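Local coordinates for protein trichothecene 3-O-acetyltransferase TRI101 (Fusarium sporotrichioides, PDB 2ZBA) that transfers an acetyl group from acetyl-CoA to the 3-hydroxyl of trichothecene mycotoxins as part of their biosynthesis, including that of T-2 toxin, at residues T61-V65 with M197-R201; H165-D169 with P314-Q318; Q318-Y322 with L351-T355. All coordinates share one frame. Numbering follows the deposited sequence.

Contact 1: T61-V65 with M197-R201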
loop_
_atom_site.group_PDB
_atom_site.type_symbol
_atom_site.label_atom_id
_atom_site.label_comp_id
_atom_site.label_asym_id
_atom_site.label_seq_id
_atom_site.Cartn_x
_atom_site.Cartn_y
_atom_site.Cartn_z
ATOM N N THR A 61 14.078 19.475 -10.119
ATOM C CA THR A 61 15.078 18.424 -10.134
ATOM C C THR A 61 14.564 17.195 -10.902
ATOM O O THR A 61 15.319 16.599 -11.672
ATOM C CB THR A 61 15.511 18.052 -8.697
ATOM O OG1 THR A 61 15.766 19.254 -7.963
ATOM C CG2 THR A 61 16.774 17.185 -8.693
ATOM N N PHE A 62 13.293 16.840 -10.692
ATOM C CA PHE A 62 12.673 15.648 -11.301
ATOM C C PHE A 62 11.352 15.966 -11.986
ATOM O O PHE A 62 10.292 15.709 -11.418
ATOM C CB PHE A 62 12.425 14.569 -10.238
ATOM C CG PHE A 62 13.564 14.382 -9.298
ATOM C CD1 PHE A 62 14.745 13.764 -9.724
ATOM C CD2 PHE A 62 13.470 14.831 -7.983
ATOM C CE1 PHE A 62 15.818 13.598 -8.854
ATOM C CE2 PHE A 62 14.539 14.667 -7.102
ATOM C CZ PHE A 62 15.716 14.047 -7.539
ATOM N N PRO A 63 11.399 16.529 -13.210
ATOM C CA PRO A 63 10.183 16.955 -13.934
ATOM C C PRO A 63 9.039 15.930 -14.004
ATOM O O PRO A 63 7.850 16.294 -13.883
ATOM C CB PRO A 63 10.718 17.305 -15.335
ATOM C CG PRO A 63 12.148 17.744 -15.075
ATOM C CD PRO A 63 12.630 16.832 -13.973
ATOM N N TRP A 64 9.391 14.656 -14.162
ATOM C CA TRP A 64 8.398 13.602 -14.362
ATOM C C TRP A 64 7.363 13.429 -13.218
ATOM O O TRP A 64 6.238 12.966 -13.452
ATOM C CB TRP A 64 9.097 12.285 -14.690
ATOM C CG TRP A 64 9.955 11.767 -13.606
ATOM C CD1 TRP A 64 11.311 11.901 -13.496
ATOM C CD2 TRP A 64 9.528 11.011 -12.462
ATOM N NE1 TRP A 64 11.752 11.283 -12.353
ATOM C CE2 TRP A 64 10.681 10.722 -11.702
ATOM C CE3 TRP A 64 8.284 10.529 -12.018
ATOM C CZ2 TRP A 64 10.630 9.975 -10.518
ATOM C CZ3 TRP A 64 8.233 9.800 -10.826
ATOM C CH2 TRP A 64 9.399 9.532 -10.094
ATOM N N VAL A 65 7.727 13.827 -11.996
ATOM C CA VAL A 65 6.798 13.716 -10.858
ATOM C C VAL A 65 5.520 14.487 -11.119
ATOM O O VAL A 65 4.467 14.133 -10.600
ATOM C CB VAL A 65 7.435 14.137 -9.508
ATOM C CG1 VAL A 65 8.713 13.363 -9.302
ATOM C CG2 VAL A 65 7.683 15.671 -9.435
HETATM N N MSE A 197 15.981 8.123 -8.451
HETATM C CA MSE A 197 14.885 8.828 -9.117
HETATM C C MSE A 197 14.990 8.731 -10.625
HETATM O O MSE A 197 13.982 8.815 -11.318
HETATM C CB MSE A 197 14.853 10.307 -8.710
HETATM C CG MSE A 197 14.279 10.589 -7.311
HETATM SE SE MSE A 197 12.371 10.209 -7.077
HETATM C CE MSE A 197 11.541 11.814 -7.773
ATOM N N ASN A 198 16.220 8.558 -11.113
ATOM C CA ASN A 198 16.499 8.510 -12.545
ATOM C C ASN A 198 16.779 7.113 -13.118
ATOM O O ASN A 198 17.099 6.993 -14.308
ATOM C CB ASN A 198 17.642 9.482 -12.908
ATOM C CG ASN A 198 17.209 10.940 -12.865
ATOM O OD1 ASN A 198 17.631 11.688 -12.000
ATOM N ND2 ASN A 198 16.357 11.339 -13.794
ATOM N N LEU A 199 16.663 6.072 -12.287
ATOM C CA LEU A 199 16.867 4.691 -12.745
ATOM C C LEU A 199 15.954 4.363 -13.914
ATOM O O LEU A 199 14.768 4.695 -13.900
ATOM C CB LEU A 199 16.645 3.666 -11.621
ATOM C CG LEU A 199 17.815 3.212 -10.731
ATOM C CD1 LEU A 199 17.340 2.160 -9.736
ATOM C CD2 LEU A 199 19.038 2.700 -11.524
ATOM N N ASP A 200 16.518 3.725 -14.929
ATOM C CA ASP A 200 15.734 3.283 -16.077
ATOM C C ASP A 200 14.766 2.187 -15.612
ATOM O O ASP A 200 15.205 1.131 -15.151
ATOM C CB ASP A 200 16.666 2.774 -17.189
ATOM C CG ASP A 200 15.959 2.596 -18.536
ATOM O OD1 ASP A 200 14.723 2.447 -18.591
ATOM O OD2 ASP A 200 16.665 2.602 -19.562
ATOM N N ARG A 201 13.466 2.457 -15.715
ATOM C CA ARG A 201 12.412 1.514 -15.279
ATOM C C ARG A 201 12.370 0.214 -16.090
ATOM O O ARG A 201 11.890 -0.816 -15.593
ATOM C CB ARG A 201 11.028 2.169 -15.375
ATOM C CG ARG A 201 10.845 3.343 -14.441
ATOM C CD ARG A 201 9.444 3.913 -14.452
ATOM N NE ARG A 201 9.469 5.110 -13.620
ATOM C CZ ARG A 201 8.587 5.438 -12.679
ATOM N NH1 ARG A 201 7.506 4.693 -12.453
ATOM N NH2 ARG A 201 8.778 6.560 -11.979
#

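Contact 2: H165-D169 with P314-Q318. With COA (coenzyme A), chain E.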
loop_
_atom_site.group_PDB
_atom_site.type_symbol
_atom_site.label_atom_id
_atom_site.label_comp_id
_atom_site.label_asym_id
_atom_site.label_seq_id
_atom_site.Cartn_x
_atom_site.Cartn_y
_atom_site.Cartn_z
ATOM N N HIS A 165 -1.061 3.875 -9.280
ATOM C CA HIS A 165 -0.410 2.633 -8.879
ATOM C C HIS A 165 0.511 1.952 -9.921
ATOM O O HIS A 165 1.410 1.203 -9.544
ATOM C CB HIS A 165 -1.406 1.639 -8.279
ATOM C CG HIS A 165 -0.764 0.659 -7.343
ATOM N ND1 HIS A 165 -1.414 0.123 -6.253
ATOM C CD2 HIS A 165 0.480 0.126 -7.338
ATOM C CE1 HIS A 165 -0.595 -0.696 -5.616
ATOM N NE2 HIS A 165 0.561 -0.714 -6.256
ATOM N N GLY A 166 0.311 2.205 -11.210
ATOM C CA GLY A 166 1.207 1.633 -12.233
ATOM C C GLY A 166 2.546 2.343 -12.260
ATOM O O GLY A 166 3.577 1.769 -12.642
ATOM N N ALA A 167 2.500 3.605 -11.843
ATOM C CA ALA A 167 3.648 4.490 -11.728
ATOM C C ALA A 167 4.424 4.285 -10.431
ATOM O O ALA A 167 5.606 4.558 -10.383
ATOM C CB ALA A 167 3.204 5.976 -11.851
HETATM N N MSE A 168 3.770 3.826 -9.377
HETATM C CA MSE A 168 4.462 3.653 -8.100
HETATM C C MSE A 168 3.744 2.685 -7.194
HETATM O O MSE A 168 2.519 2.669 -7.161
HETATM C CB MSE A 168 4.636 5.017 -7.378
HETATM C CG MSE A 168 3.337 5.759 -7.045
HETATM SE SE MSE A 168 3.725 7.596 -6.477
HETATM C CE MSE A 168 3.853 8.313 -8.206
ATOM N N ASP A 169 4.509 1.875 -6.458
ATOM C CA ASP A 169 3.977 1.162 -5.294
ATOM C C ASP A 169 4.094 2.088 -4.057
ATOM O O ASP A 169 4.617 3.194 -4.190
ATOM C CB ASP A 169 4.623 -0.242 -5.114
ATOM C CG ASP A 169 6.142 -0.215 -4.997
ATOM O OD1 ASP A 169 6.716 0.763 -4.486
ATOM O OD2 ASP A 169 6.785 -1.202 -5.413
ATOM N N PRO A 314 11.569 4.969 -7.082
ATOM C CA PRO A 314 10.207 5.504 -6.975
ATOM C C PRO A 314 9.118 4.767 -7.773
ATOM O O PRO A 314 7.943 5.144 -7.694
ATOM C CB PRO A 314 10.370 6.926 -7.510
ATOM C CG PRO A 314 11.482 6.837 -8.512
ATOM C CD PRO A 314 12.350 5.677 -8.118
ATOM N N GLY A 315 9.502 3.722 -8.512
ATOM C CA GLY A 315 8.606 3.065 -9.436
ATOM C C GLY A 315 7.732 2.021 -8.795
ATOM O O GLY A 315 7.450 2.078 -7.595
ATOM N N LEU A 316 7.254 1.092 -9.611
ATOM C CA LEU A 316 6.503 -0.049 -9.106
ATOM C C LEU A 316 7.387 -1.288 -9.235
ATOM O O LEU A 316 7.680 -1.748 -10.345
ATOM C CB LEU A 316 5.168 -0.260 -9.838
ATOM C CG LEU A 316 4.506 -1.515 -9.224
ATOM C CD1 LEU A 316 3.155 -1.300 -8.635
ATOM C CD2 LEU A 316 4.542 -2.731 -10.153
ATOM N N LEU A 317 7.789 -1.807 -8.082
ATOM C CA LEU A 317 8.694 -2.921 -7.994
ATOM C C LEU A 317 8.249 -3.759 -6.806
ATOM O O LEU A 317 8.815 -3.704 -5.716
ATOM C CB LEU A 317 10.143 -2.419 -7.861
ATOM C CG LEU A 317 11.221 -3.498 -7.877
ATOM C CD1 LEU A 317 10.883 -4.662 -8.871
ATOM C CD2 LEU A 317 12.561 -2.888 -8.166
ATOM N N GLN A 318 7.205 -4.533 -7.050
ATOM C CA GLN A 318 6.487 -5.234 -6.015
ATOM C C GLN A 318 6.114 -6.584 -6.604
ATOM O O GLN A 318 6.015 -6.718 -7.831
ATOM C CB GLN A 318 5.223 -4.431 -5.704
ATOM C CG GLN A 318 4.361 -4.936 -4.569
ATOM C CD GLN A 318 3.177 -4.016 -4.309
ATOM O OE1 GLN A 318 3.177 -3.259 -3.332
ATOM N NE2 GLN A 318 2.179 -4.047 -5.199
HETATM N N1A COA E . 17.734 -13.647 12.608
HETATM C C2A COA E . 16.754 -13.157 13.457
HETATM N N3A COA E . 15.958 -12.099 13.041
HETATM C C4A COA E . 16.125 -11.542 11.807
HETATM C C5A COA E . 17.112 -12.025 10.950
HETATM C C6A COA E . 17.925 -13.090 11.358
HETATM N N6A COA E . 18.944 -13.499 10.595
HETATM N N7A COA E . 17.061 -11.294 9.812
HETATM C C8A COA E . 16.077 -10.371 9.934
HETATM N N9A COA E . 15.483 -10.514 11.162
HETATM C C1B COA E . 14.294 -9.787 11.662
HETATM C C2B COA E . 14.618 -8.336 12.003
HETATM O O2B COA E . 15.101 -8.219 13.324
HETATM C C3B COA E . 13.280 -7.661 11.762
HETATM O O3B COA E . 12.417 -8.106 12.775
HETATM P P3B COA E . 11.439 -7.181 13.662
HETATM O O7A COA E . 10.733 -6.226 12.722
HETATM O O8A COA E . 12.229 -6.360 14.644
HETATM O O9A COA E . 10.492 -8.150 14.295
HETATM C C4B COA E . 12.782 -8.397 10.535
HETATM O O4B COA E . 13.261 -9.723 10.681
HETATM C C5B COA E . 13.237 -7.850 9.191
HETATM O O5B COA E . 12.825 -8.812 8.226
HETATM P P1A COA E . 12.278 -8.364 6.777
HETATM O O1A COA E . 13.301 -7.554 6.046
HETATM O O2A COA E . 11.742 -9.530 5.981
HETATM O O3A COA E . 11.078 -7.296 7.047
HETATM P P2A COA E . 9.599 -7.611 7.610
HETATM O O4A COA E . 9.308 -6.574 8.673
HETATM O O5A COA E . 9.364 -9.032 8.061
HETATM O O6A COA E . 8.615 -7.373 6.366
HETATM C CBP COA E . 7.676 -7.885 4.209
HETATM C CCP COA E . 8.309 -8.442 5.483
HETATM C CDP COA E . 6.213 -7.590 4.541
HETATM C CEP COA E . 7.791 -8.945 3.101
HETATM C CAP COA E . 8.408 -6.595 3.830
HETATM O OAP COA E . 9.776 -6.866 3.558
HETATM C C9P COA E . 7.822 -5.842 2.658
HETATM O O9P COA E . 8.177 -6.215 1.359
HETATM N N8P COA E . 7.020 -4.801 2.889
HETATM C C7P COA E . 6.424 -4.051 1.788
HETATM C C6P COA E . 5.147 -4.700 1.251
HETATM C C5P COA E . 4.572 -3.849 0.131
HETATM O O5P COA E . 5.113 -3.814 -1.002
HETATM N N4P COA E . 3.475 -3.152 0.402
HETATM C C3P COA E . 3.254 -1.876 -0.274
HETATM C C2P COA E . 1.982 -1.866 -1.117
HETATM S S1P COA E . 2.048 -0.792 -2.584
HETATM O O HOH W 1 6.805 6.782 -9.898
#

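Contact 3: Q318-Y322 with L351-T355. With COA (coenzyme A), chain E.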
loop_
_atom_site.group_PDB
_atom_site.type_symbol
_atom_site.label_atom_id
_atom_site.label_comp_id
_atom_site.label_asym_id
_atom_site.label_seq_id
_atom_site.Cartn_x
_atom_site.Cartn_y
_atom_site.Cartn_z
ATOM N N GLN A 318 7.205 -4.533 -7.050
ATOM C CA GLN A 318 6.487 -5.234 -6.015
ATOM C C GLN A 318 6.114 -6.584 -6.604
ATOM O O GLN A 318 6.015 -6.718 -7.831
ATOM C CB GLN A 318 5.223 -4.431 -5.704
ATOM C CG GLN A 318 4.361 -4.936 -4.569
ATOM C CD GLN A 318 3.177 -4.016 -4.309
ATOM O OE1 GLN A 318 3.177 -3.259 -3.332
ATOM N NE2 GLN A 318 2.179 -4.047 -5.199
ATOM N N ASN A 319 5.954 -7.580 -5.738
ATOM C CA ASN A 319 5.303 -8.828 -6.097
ATOM C C ASN A 319 4.523 -9.264 -4.866
ATOM O O ASN A 319 4.399 -8.492 -3.910
ATOM C CB ASN A 319 6.360 -9.872 -6.498
ATOM C CG ASN A 319 5.812 -10.944 -7.431
ATOM O OD1 ASN A 319 4.605 -11.174 -7.501
ATOM N ND2 ASN A 319 6.711 -11.614 -8.146
HETATM N N MSE A 320 3.999 -10.482 -4.879
HETATM C CA MSE A 320 3.322 -11.035 -3.738
HETATM C C MSE A 320 3.862 -12.441 -3.525
HETATM O O MSE A 320 4.413 -13.060 -4.438
HETATM C CB MSE A 320 1.801 -11.051 -3.952
HETATM C CG MSE A 320 1.143 -9.645 -4.123
HETATM SE SE MSE A 320 -0.789 -9.715 -3.920
HETATM C CE MSE A 320 -0.957 -8.956 -2.113
ATOM N N THR A 321 3.723 -12.942 -2.312
ATOM C CA THR A 321 3.909 -14.358 -2.075
ATOM C C THR A 321 2.514 -14.958 -1.826
ATOM O O THR A 321 1.609 -14.291 -1.282
ATOM C CB THR A 321 4.921 -14.647 -0.923
ATOM O OG1 THR A 321 4.418 -14.143 0.323
ATOM C CG2 THR A 321 6.294 -14.008 -1.227
ATOM N N TYR A 322 2.346 -16.209 -2.229
ATOM C CA TYR A 322 1.059 -16.886 -2.160
ATOM C C TYR A 322 1.137 -18.139 -1.317
ATOM O O TYR A 322 2.122 -18.872 -1.349
ATOM C CB TYR A 322 0.573 -17.201 -3.568
ATOM C CG TYR A 322 0.530 -15.972 -4.441
ATOM C CD1 TYR A 322 -0.529 -15.066 -4.351
ATOM C CD2 TYR A 322 1.572 -15.685 -5.332
ATOM C CE1 TYR A 322 -0.553 -13.897 -5.151
ATOM C CE2 TYR A 322 1.549 -14.530 -6.130
ATOM C CZ TYR A 322 0.481 -13.651 -6.040
ATOM O OH TYR A 322 0.465 -12.522 -6.833
ATOM N N LEU A 351 12.131 -15.288 -5.019
ATOM C CA LEU A 351 11.425 -14.016 -5.261
ATOM C C LEU A 351 11.859 -13.376 -6.576
ATOM O O LEU A 351 11.019 -12.918 -7.374
ATOM C CB LEU A 351 11.658 -13.013 -4.122
ATOM C CG LEU A 351 11.016 -13.293 -2.761
ATOM C CD1 LEU A 351 11.493 -12.290 -1.734
ATOM C CD2 LEU A 351 9.516 -13.269 -2.887
ATOM N N ARG A 352 13.178 -13.315 -6.778
ATOM C CA ARG A 352 13.755 -12.821 -8.028
ATOM C C ARG A 352 13.266 -13.538 -9.267
ATOM O O ARG A 352 12.846 -12.902 -10.246
ATOM C CB ARG A 352 15.264 -12.926 -7.978
ATOM C CG ARG A 352 15.890 -11.635 -7.633
ATOM C CD ARG A 352 17.342 -11.661 -7.924
ATOM N NE ARG A 352 18.076 -11.683 -6.680
ATOM C CZ ARG A 352 18.511 -12.773 -6.082
ATOM N NH1 ARG A 352 18.310 -13.958 -6.639
ATOM N NH2 ARG A 352 19.169 -12.666 -4.941
ATOM N N ARG A 353 13.347 -14.866 -9.220
ATOM C CA ARG A 353 12.908 -15.733 -10.316
ATOM C C ARG A 353 11.439 -15.504 -10.671
ATOM O O ARG A 353 11.102 -15.296 -11.819
ATOM C CB ARG A 353 13.155 -17.221 -9.987
ATOM C CG ARG A 353 12.701 -18.179 -11.111
ATOM C CD ARG A 353 13.434 -17.904 -12.444
ATOM N NE ARG A 353 12.982 -18.821 -13.506
ATOM C CZ ARG A 353 13.635 -19.105 -14.629
ATOM N NH1 ARG A 353 14.834 -18.575 -14.905
ATOM N NH2 ARG A 353 13.077 -19.943 -15.493
ATOM N N ARG A 354 10.573 -15.540 -9.666
ATOM C CA ARG A 354 9.139 -15.349 -9.865
ATOM C C ARG A 354 8.841 -13.958 -10.470
ATOM O O ARG A 354 7.940 -13.819 -11.301
ATOM C CB ARG A 354 8.397 -15.537 -8.532
ATOM C CG ARG A 354 8.377 -17.005 -7.985
ATOM C CD ARG A 354 7.675 -17.099 -6.624
ATOM N NE ARG A 354 6.347 -16.488 -6.701
ATOM C CZ ARG A 354 5.968 -15.394 -6.044
ATOM N NH1 ARG A 354 6.799 -14.775 -5.194
ATOM N NH2 ARG A 354 4.750 -14.900 -6.253
ATOM N N THR A 355 9.599 -12.945 -10.047
ATOM C CA THR A 355 9.380 -11.552 -10.462
ATOM C C THR A 355 9.864 -11.342 -11.893
ATOM O O THR A 355 9.169 -10.733 -12.719
ATOM C CB THR A 355 10.059 -10.557 -9.480
ATOM O OG1 THR A 355 9.457 -10.680 -8.182
ATOM C CG2 THR A 355 9.895 -9.099 -9.928
HETATM N N1A COA E . 17.734 -13.647 12.608
HETATM C C2A COA E . 16.754 -13.157 13.457
HETATM N N3A COA E . 15.958 -12.099 13.041
HETATM C C4A COA E . 16.125 -11.542 11.807
HETATM C C5A COA E . 17.112 -12.025 10.950
HETATM C C6A COA E . 17.925 -13.090 11.358
HETATM N N6A COA E . 18.944 -13.499 10.595
HETATM N N7A COA E . 17.061 -11.294 9.812
HETATM C C8A COA E . 16.077 -10.371 9.934
HETATM N N9A COA E . 15.483 -10.514 11.162
HETATM C C1B COA E . 14.294 -9.787 11.662
HETATM C C2B COA E . 14.618 -8.336 12.003
HETATM O O2B COA E . 15.101 -8.219 13.324
HETATM C C3B COA E . 13.280 -7.661 11.762
HETATM O O3B COA E . 12.417 -8.106 12.775
HETATM P P3B COA E . 11.439 -7.181 13.662
HETATM O O7A COA E . 10.733 -6.226 12.722
HETATM O O8A COA E . 12.229 -6.360 14.644
HETATM O O9A COA E . 10.492 -8.150 14.295
HETATM C C4B COA E . 12.782 -8.397 10.535
HETATM O O4B COA E . 13.261 -9.723 10.681
HETATM C C5B COA E . 13.237 -7.850 9.191
HETATM O O5B COA E . 12.825 -8.812 8.226
HETATM P P1A COA E . 12.278 -8.364 6.777
HETATM O O1A COA E . 13.301 -7.554 6.046
HETATM O O2A COA E . 11.742 -9.530 5.981
HETATM O O3A COA E . 11.078 -7.296 7.047
HETATM P P2A COA E . 9.599 -7.611 7.610
HETATM O O4A COA E . 9.308 -6.574 8.673
HETATM O O5A COA E . 9.364 -9.032 8.061
HETATM O O6A COA E . 8.615 -7.373 6.366
HETATM C CBP COA E . 7.676 -7.885 4.209
HETATM C CCP COA E . 8.309 -8.442 5.483
HETATM C CDP COA E . 6.213 -7.590 4.541
HETATM C CEP COA E . 7.791 -8.945 3.101
HETATM C CAP COA E . 8.408 -6.595 3.830
HETATM O OAP COA E . 9.776 -6.866 3.558
HETATM C C9P COA E . 7.822 -5.842 2.658
HETATM O O9P COA E . 8.177 -6.215 1.359
HETATM N N8P COA E . 7.020 -4.801 2.889
HETATM C C7P COA E . 6.424 -4.051 1.788
HETATM C C6P COA E . 5.147 -4.700 1.251
HETATM C C5P COA E . 4.572 -3.849 0.131
HETATM O O5P COA E . 5.113 -3.814 -1.002
HETATM N N4P COA E . 3.475 -3.152 0.402
HETATM C C3P COA E . 3.254 -1.876 -0.274
HETATM C C2P COA E . 1.982 -1.866 -1.117
HETATM S S1P COA E . 2.048 -0.792 -2.584
HETATM O O HOH W 2 5.757 -13.620 -9.998
#

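Contact 1: T61-V65 with M197-R201
A Met-aromatic cluster in the N-terminal half of this BAHD-type acyltransferase joins two loops: the turn 61-65, which leads out of helix 44-61 towards strand 68-72, and the loop 197-201, which leaves helix 191-197. Phe-62 is the first residue to depart from helical backbone angles, and the bond from Val-65 N to Phe-62 O (3.2 Å) closes the turn that starts the 3-10 segment 63-65. The turn puts Phe-62 and Trp-64 on the side facing the second loop.

Met-197, modelled as selenomethionine, fills the space between them. Its three chi angles are all m, a curled conformation that lays the side chain against the Phe-62 ring. CG of Met-197 sits 3.8 Å from the Phe-62 ring centroid and 16° off the normal, a CH-pi contact over the face; SE lies 4.8 Å from the same centroid and, obliquely, 5.1 Å from that of the Trp-64 six-membered ring, 70° off its normal. Met-197 CB comes to 3.4 Å from Phe-62 CE1. The terminal methyl reaches further, with Met-197 CE 3.4 Å from Trp-64 CZ2 and 3.6 Å from Val-65 CG1. Ile-176 and Leu-179 of helix 170-184 add apolar cover to Trp-64 and Met-197 respectively.

Arg-201 approaches Trp-64 differently. Its CZ is 5.1 Å from the centroid of the six-membered ring, so any cation-pi attraction is weak at most, and its NH1 is hydrogen-bonded to Ala-167 O. The guanidinium meets the indole face with its edge, Arg-201 NH2 standing 3.5 Å from Trp-64 CZ3.

Contact 2: H165-D169 with P314-Q318
His-165 follows strand 156-164 and turns its ring towards the ligands: NE2 of His-165 is 4.0 Å from the coenzyme A sulfur S1P, while CD2 lies 3.3 Å from CD1 of Leu-316, which meets the imidazole at its edge. The backbone then curls through helical angles. Ala-167 O receives a CA-H...O contact from Gly-315 CA (3.5 Å), and water 1 donates both to Ala-167 O (2.6 Å) and to Pro-314 O (3.0 Å). The nearest pair of CA atoms is Met-168 and Leu-316, 4.3 Å apart, and Met-168 CA makes a CA-H...O contact with Gly-315 O at 3.4 Å.

Asp-169 makes the direct hydrogen bonds. Its N donates to Gly-315 O (3.2 Å, 162°), and its OD2 accepts from Leu-317 N (2.9 Å, 162°). OD2 also forms a salt bridge with Arg-304, whereas OD1 caps helix 170-184 at Gly-172 N. Both carboxylate oxygens thus have protein partners, consistent with a structural role, while Asp-169 CB lies 3.7 Å and Gln-318 OE1 2.8 Å from coenzyme A S1P.

His-Gly-Ala-Met-Asp is the HXXXD motif of BAHD acyltransferases, at the junction of their two domains; the position of His-165 beside the thiol is consistent with the general-base role of the family histidine, the aspartate pairing with Arg-304, as the motif aspartate does with an arginine in this family.

Contact 3: Q318-Y322 with L351-T355
This is a polar strand-helix contact at one end of the seven-stranded mixed sheet, where helix 348-363 crosses the outermost strand, 318-326. The axes of the two short segments approach to 9.3 Å, with 113° between their directions, so the helix runs across the strand and meets it mainly through Arg-354 and Thr-355.

Arg-354 NH2 donates to Met-320 O at 2.6 Å (153°), and its NH1 adds a weak bond to the same oxygen at 3.0 Å (131°). NH2 of Arg-354 also lies 3.2 Å from Tyr-322 CE2, at the edge of that ring. Asn-319 ND2 donates to Thr-355 OG1 (2.9 Å, 167°), and Thr-355 OG1 in turn bonds to Leu-351 O (2.8 Å). Water 2 accepts from Asn-319 ND2 (2.9 Å) and donates to Arg-354 O (2.6 Å). Asn-319 OD1 takes Met-320 N (2.8 Å) and Gln-220 NE2. Apolar contact is slight: Thr-321 CG2 meets Leu-351 CD2 at 3.7 Å.

Met-320 points its CA-to-CB bond away from the helix, and its side chain belongs to the trichothecene pocket. Directional hydrogen bonds to the Met-320 carbonyl and from the Asn-319 side chain thus join helix and pocket strand, consistent with a fixed register between them.

How the contacts relate
All three contacts are largely buried, but they lie at different distances from the chain centre: contact 2 about 10 Å, contact 3 about 16 Å and contact 1 about 21 Å, the last with the exposed Asn-198 at its margin. Their chemistry differs: contact 1 is mostly apolar and aromatic, contact 2 combines a direct backbone hydrogen bond with a carboxylate and a bridging water, and contact 3 depends on side-chain donors. Contacts 1 and 2 touch through Arg-201 NH1 and Ala-167 O (2.8 Å) and where Pro-314 CG meets Met-197 SE (3.8 Å). Contacts 2 and 3 share Gln-318, which touches coenzyme A; contacts 1 and 3 do not meet.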